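Dally-like, isoform A (Drosophila melanogaster, PDB 6XTZ) is a glypican, probably a cell-surface heparan sulfate proteoglycan, whose core domain binds the palmitoleate lipid of Wnt and shields it to enable signalling at a distance. Local coordinates at residues F146-L158 against M169-F182. The protein carries 5 engineered substitutions. Numbering follows the deposited sequence.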
# COMPACT_ATOMS: atom_id res chain seq x y z
N PHE A 146 27.02 -4.02 -19.94
CA PHE A 146 28.05 -4.37 -18.98
C PHE A 146 28.83 -5.60 -19.43
O PHE A 146 30.06 -5.60 -19.46
CB PHE A 146 27.42 -4.60 -17.60
CG PHE A 146 28.36 -5.17 -16.59
CD1 PHE A 146 29.36 -4.39 -16.02
CD2 PHE A 146 28.23 -6.49 -16.17
CE1 PHE A 146 30.22 -4.92 -15.08
CE2 PHE A 146 29.08 -7.02 -15.23
CZ PHE A 146 30.08 -6.24 -14.68
N PHE A 147 28.11 -6.66 -19.80
CA PHE A 147 28.79 -7.88 -20.24
C PHE A 147 29.40 -7.72 -21.62
O PHE A 147 30.41 -8.35 -21.93
CB PHE A 147 27.83 -9.06 -20.21
CG PHE A 147 27.50 -9.54 -18.82
CD1 PHE A 147 28.43 -10.25 -18.08
CD2 PHE A 147 26.27 -9.27 -18.25
CE1 PHE A 147 28.14 -10.69 -16.81
CE2 PHE A 147 25.97 -9.70 -16.98
CZ PHE A 147 26.90 -10.41 -16.25
N ASN A 148 28.80 -6.88 -22.47
CA ASN A 148 29.39 -6.61 -23.78
C ASN A 148 30.78 -5.99 -23.63
O ASN A 148 31.71 -6.36 -24.36
CB ASN A 148 28.48 -5.69 -24.59
CG ASN A 148 29.03 -5.39 -25.97
OD1 ASN A 148 29.78 -4.43 -26.16
ND2 ASN A 148 28.67 -6.22 -26.95
N THR A 149 30.93 -5.05 -22.70
CA THR A 149 32.25 -4.49 -22.42
C THR A 149 33.19 -5.56 -21.90
O THR A 149 34.37 -5.60 -22.28
CB THR A 149 32.13 -3.34 -21.42
OG1 THR A 149 31.30 -2.31 -21.98
CG2 THR A 149 33.50 -2.76 -21.10
N LEU A 150 32.70 -6.44 -21.03
CA LEU A 150 33.51 -7.56 -20.57
C LEU A 150 33.85 -8.51 -21.71
O LEU A 150 34.95 -9.07 -21.76
CB LEU A 150 32.79 -8.31 -19.45
CG LEU A 150 33.16 -7.96 -18.00
CD1 LEU A 150 33.10 -6.46 -17.77
CD2 LEU A 150 32.26 -8.70 -17.03
N TYR A 151 32.90 -8.71 -22.64
CA TYR A 151 33.18 -9.55 -23.80
C TYR A 151 34.32 -8.98 -24.64
O TYR A 151 35.15 -9.73 -25.16
CB TYR A 151 31.92 -9.71 -24.65
CG TYR A 151 30.79 -10.48 -24.00
CD1 TYR A 151 31.01 -11.28 -22.89
CD2 TYR A 151 29.50 -10.42 -24.52
CE1 TYR A 151 29.98 -11.98 -22.30
CE2 TYR A 151 28.46 -11.12 -23.93
CZ TYR A 151 28.71 -11.90 -22.82
OH TYR A 151 27.67 -12.60 -22.24
N GLN A 152 34.37 -7.65 -24.77
CA GLN A 152 35.41 -7.02 -25.57
C GLN A 152 36.77 -7.14 -24.88
O GLN A 152 37.77 -7.51 -25.51
CB GLN A 152 35.07 -5.56 -25.82
CG GLN A 152 33.77 -5.34 -26.57
CD GLN A 152 33.46 -3.88 -26.80
OE1 GLN A 152 34.31 -3.12 -27.27
NE2 GLN A 152 32.25 -3.47 -26.46
N LYS A 153 36.82 -6.83 -23.58
CA LYS A 153 38.09 -6.91 -22.86
C LYS A 153 38.59 -8.35 -22.77
O LYS A 153 39.80 -8.60 -22.87
CB LYS A 153 37.93 -6.31 -21.46
CG LYS A 153 37.95 -4.80 -21.45
CD LYS A 153 37.65 -4.25 -20.07
CE LYS A 153 38.08 -2.79 -19.97
NZ LYS A 153 37.62 -2.00 -21.14
N MET A 154 37.68 -9.31 -22.59
CA MET A 154 38.08 -10.71 -22.54
C MET A 154 38.61 -11.19 -23.89
O MET A 154 39.33 -12.19 -23.93
CB MET A 154 36.90 -11.58 -22.10
CG MET A 154 37.30 -12.79 -21.29
SD MET A 154 38.03 -12.34 -19.70
CE MET A 154 38.44 -13.95 -19.05
N PHE A 155 38.27 -10.50 -24.98
CA PHE A 155 38.77 -10.87 -26.29
C PHE A 155 40.15 -10.29 -26.56
O PHE A 155 40.94 -10.90 -27.30
CB PHE A 155 37.78 -10.42 -27.37
CG PHE A 155 38.32 -10.47 -28.76
CD1 PHE A 155 38.44 -11.67 -29.44
CD2 PHE A 155 38.71 -9.31 -29.41
CE1 PHE A 155 38.94 -11.72 -30.72
CE2 PHE A 155 39.21 -9.35 -30.70
CZ PHE A 155 39.33 -10.56 -31.36
N THR A 156 40.46 -9.13 -25.98
CA THR A 156 41.77 -8.52 -26.21
C THR A 156 42.88 -9.31 -25.52
O THR A 156 43.89 -9.65 -26.14
CB THR A 156 41.77 -7.07 -25.72
OG1 THR A 156 41.06 -6.98 -24.48
CG2 THR A 156 41.12 -6.17 -26.76
N VAL A 157 42.70 -9.62 -24.23
CA VAL A 157 43.76 -10.28 -23.48
C VAL A 157 43.89 -11.75 -23.87
O VAL A 157 44.97 -12.34 -23.69
CB VAL A 157 43.53 -10.12 -21.97
CG1 VAL A 157 43.60 -8.67 -21.61
CG2 VAL A 157 42.19 -10.72 -21.57
N LEU A 158 42.83 -12.36 -24.38
CA LEU A 158 42.97 -13.68 -24.97
C LEU A 158 43.92 -13.63 -26.16
O LEU A 158 44.75 -14.52 -26.35
CB LEU A 158 41.61 -14.23 -25.40
CG LEU A 158 41.64 -15.59 -26.08
CD1 LEU A 158 41.68 -16.72 -25.05
CD2 LEU A 158 40.45 -15.74 -27.01
N MET A 169 37.11 -1.77 -32.95
CA MET A 169 36.51 -2.56 -31.88
C MET A 169 34.98 -2.54 -31.92
O MET A 169 34.35 -3.41 -31.31
CB MET A 169 36.99 -2.04 -30.53
CG MET A 169 36.94 -3.06 -29.41
SD MET A 169 38.21 -4.32 -29.57
CE MET A 169 37.93 -5.20 -28.04
N ARG A 170 34.38 -1.57 -32.62
CA ARG A 170 32.93 -1.55 -32.78
C ARG A 170 32.43 -2.83 -33.44
O ARG A 170 31.33 -3.30 -33.14
CB ARG A 170 32.51 -0.33 -33.60
CG ARG A 170 33.03 0.99 -33.07
CD ARG A 170 32.64 2.13 -34.01
NE ARG A 170 33.18 3.41 -33.57
CZ ARG A 170 33.01 4.55 -34.23
NH1 ARG A 170 32.32 4.57 -35.36
NH2 ARG A 170 33.54 5.68 -33.76
N CYS A 171 33.23 -3.40 -34.35
CA CYS A 171 32.88 -4.68 -34.95
C CYS A 171 32.89 -5.78 -33.89
O CYS A 171 32.01 -6.65 -33.89
CB CYS A 171 33.85 -5.01 -36.08
SG CYS A 171 33.40 -6.47 -37.06
N VAL A 172 33.87 -5.75 -32.99
CA VAL A 172 33.89 -6.72 -31.89
C VAL A 172 32.69 -6.51 -30.98
O VAL A 172 32.05 -7.48 -30.54
CB VAL A 172 35.21 -6.61 -31.11
CG1 VAL A 172 35.25 -7.64 -29.98
CG2 VAL A 172 36.40 -6.80 -32.04
N SER A 173 32.35 -5.25 -30.69
CA SER A 173 31.19 -4.97 -29.86
C SER A 173 29.90 -5.44 -30.52
O SER A 173 29.05 -6.07 -29.89
CB SER A 173 31.12 -3.47 -29.55
OG SER A 173 30.02 -3.18 -28.70
N GLU A 174 29.75 -5.15 -31.82
CA GLU A 174 28.55 -5.57 -32.54
C GLU A 174 28.47 -7.09 -32.66
O GLU A 174 27.37 -7.65 -32.62
CB GLU A 174 28.51 -4.93 -33.92
CG GLU A 174 27.97 -3.51 -33.93
CD GLU A 174 26.47 -3.46 -33.69
OE1 GLU A 174 25.79 -4.49 -33.90
OE2 GLU A 174 25.97 -2.39 -33.28
N HIS A 175 29.62 -7.76 -32.79
CA HIS A 175 29.61 -9.21 -32.92
C HIS A 175 29.45 -9.90 -31.57
O HIS A 175 28.89 -11.00 -31.50
CB HIS A 175 30.88 -9.69 -33.62
CG HIS A 175 30.90 -9.39 -35.09
ND1 HIS A 175 31.75 -10.03 -35.96
CD2 HIS A 175 30.18 -8.52 -35.83
CE1 HIS A 175 31.55 -9.57 -37.19
NE2 HIS A 175 30.61 -8.65 -37.13
N MET A 176 29.94 -9.28 -30.49
CA MET A 176 29.74 -9.85 -29.16
C MET A 176 28.30 -9.76 -28.68
O MET A 176 27.96 -10.38 -27.67
CB MET A 176 30.67 -9.17 -28.15
CG MET A 176 32.13 -9.58 -28.26
SD MET A 176 32.38 -11.34 -27.99
CE MET A 176 34.15 -11.46 -28.21
N LYS A 177 27.45 -9.00 -29.37
CA LYS A 177 26.05 -8.89 -28.96
C LYS A 177 25.30 -10.20 -29.18
O LYS A 177 24.42 -10.55 -28.39
CB LYS A 177 25.37 -7.74 -29.71
CG LYS A 177 25.86 -6.36 -29.32
CD LYS A 177 25.02 -5.27 -29.98
CE LYS A 177 25.43 -3.89 -29.49
NZ LYS A 177 24.57 -2.82 -30.07
N GLU A 178 25.64 -10.93 -30.25
CA GLU A 178 24.98 -12.19 -30.55
C GLU A 178 25.74 -13.40 -30.04
O GLU A 178 25.17 -14.50 -30.00
CB GLU A 178 24.77 -12.33 -32.07
CG GLU A 178 26.06 -12.27 -32.89
CD GLU A 178 25.82 -12.47 -34.37
OE1 GLU A 178 26.77 -12.31 -35.16
OE2 GLU A 178 24.67 -12.79 -34.75
N LEU A 179 27.00 -13.24 -29.63
CA LEU A 179 27.80 -14.34 -29.13
C LEU A 179 27.63 -14.47 -27.62
O LEU A 179 27.24 -13.53 -26.92
CB LEU A 179 29.27 -14.14 -29.48
CG LEU A 179 29.59 -14.09 -30.97
CD1 LEU A 179 31.04 -13.72 -31.22
CD2 LEU A 179 29.25 -15.42 -31.63
N LYS A 180 27.93 -15.67 -27.11
CA LYS A 180 27.80 -15.99 -25.69
C LYS A 180 29.11 -16.57 -25.18
O LYS A 180 29.22 -17.78 -24.95
CB LYS A 180 26.64 -16.96 -25.46
CG LYS A 180 25.30 -16.46 -25.96
CD LYS A 180 24.91 -15.15 -25.29
CE LYS A 180 23.59 -14.62 -25.83
NZ LYS A 180 23.29 -13.26 -25.30
N PRO A 181 30.12 -15.72 -24.98
CA PRO A 181 31.45 -16.25 -24.59
C PRO A 181 31.45 -16.95 -23.24
O PRO A 181 32.23 -17.90 -23.06
CB PRO A 181 32.33 -14.99 -24.56
CG PRO A 181 31.57 -13.94 -25.32
CD PRO A 181 30.13 -14.26 -25.11
N PHE A 182 30.61 -16.52 -22.30
CA PHE A 182 30.56 -17.11 -20.97
C PHE A 182 29.43 -18.13 -20.82
O PHE A 182 29.13 -18.53 -19.69
CB PHE A 182 30.42 -16.02 -19.91
CG PHE A 182 31.50 -14.98 -19.95
CD1 PHE A 182 32.77 -15.29 -20.39
CD2 PHE A 182 31.23 -13.68 -19.54
CE1 PHE A 182 33.76 -14.33 -20.42
CE2 PHE A 182 32.22 -12.71 -19.57
CZ PHE A 182 33.49 -13.04 -20.02
O HOH W 1 28.10 -15.30 -22.27
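Asn148 and Ser173 illustrate how one amide can clasp a neighbouring helix with both its ends. The Asn148 side chain leaves its helix with CG trans to N (chi1 -179°), which carries the amide across: ND2 gives a fairly straight bond to Ser173 O (3.0 Å), while OD1 accepts from Ser173 OG at 2.8 Å. Gln152 NE2, one helical turn on, adds a second donor to OD1 from the opposite face of the amide plane, so three bonds fix its rotation. Were Asn148 an alanine, Ser173 O and OG would probably lose these mates and the Gln152 amide would be set free to turn. Tyr151 serves the loop beyond helix 169-176. Pro181 CD sits over one face of the Tyr151 ring in a CH-pi contact, 3.5 Å from its centroid, while the edge of the Tyr151 ring meets the face of Phe182 in a T-shaped pair, planes at 72°. A water bridges Tyr151 OH to Phe182 N, and Met176 packs its CG against Tyr151 CB at 3.6 Å. Further along, Met154 CG abuts the Phe182 rim, Phe155 CD2 meets Val172 CG1 obliquely, and Thr156 CG2 meets the methyl of Met169. The axes of segments 146-158 and 169-176 approach to 9.2 Å, their N-to-C directions 123° apart, near one end of the elongated, mainly helical glypican core. Helix 296-322 packs against Met154, Phe155 and Pro181 and is tied to Cys171 by the disulfide to Cys322; helix 118-134 meets Phe146, itself touching O-palmitoleoyl serine.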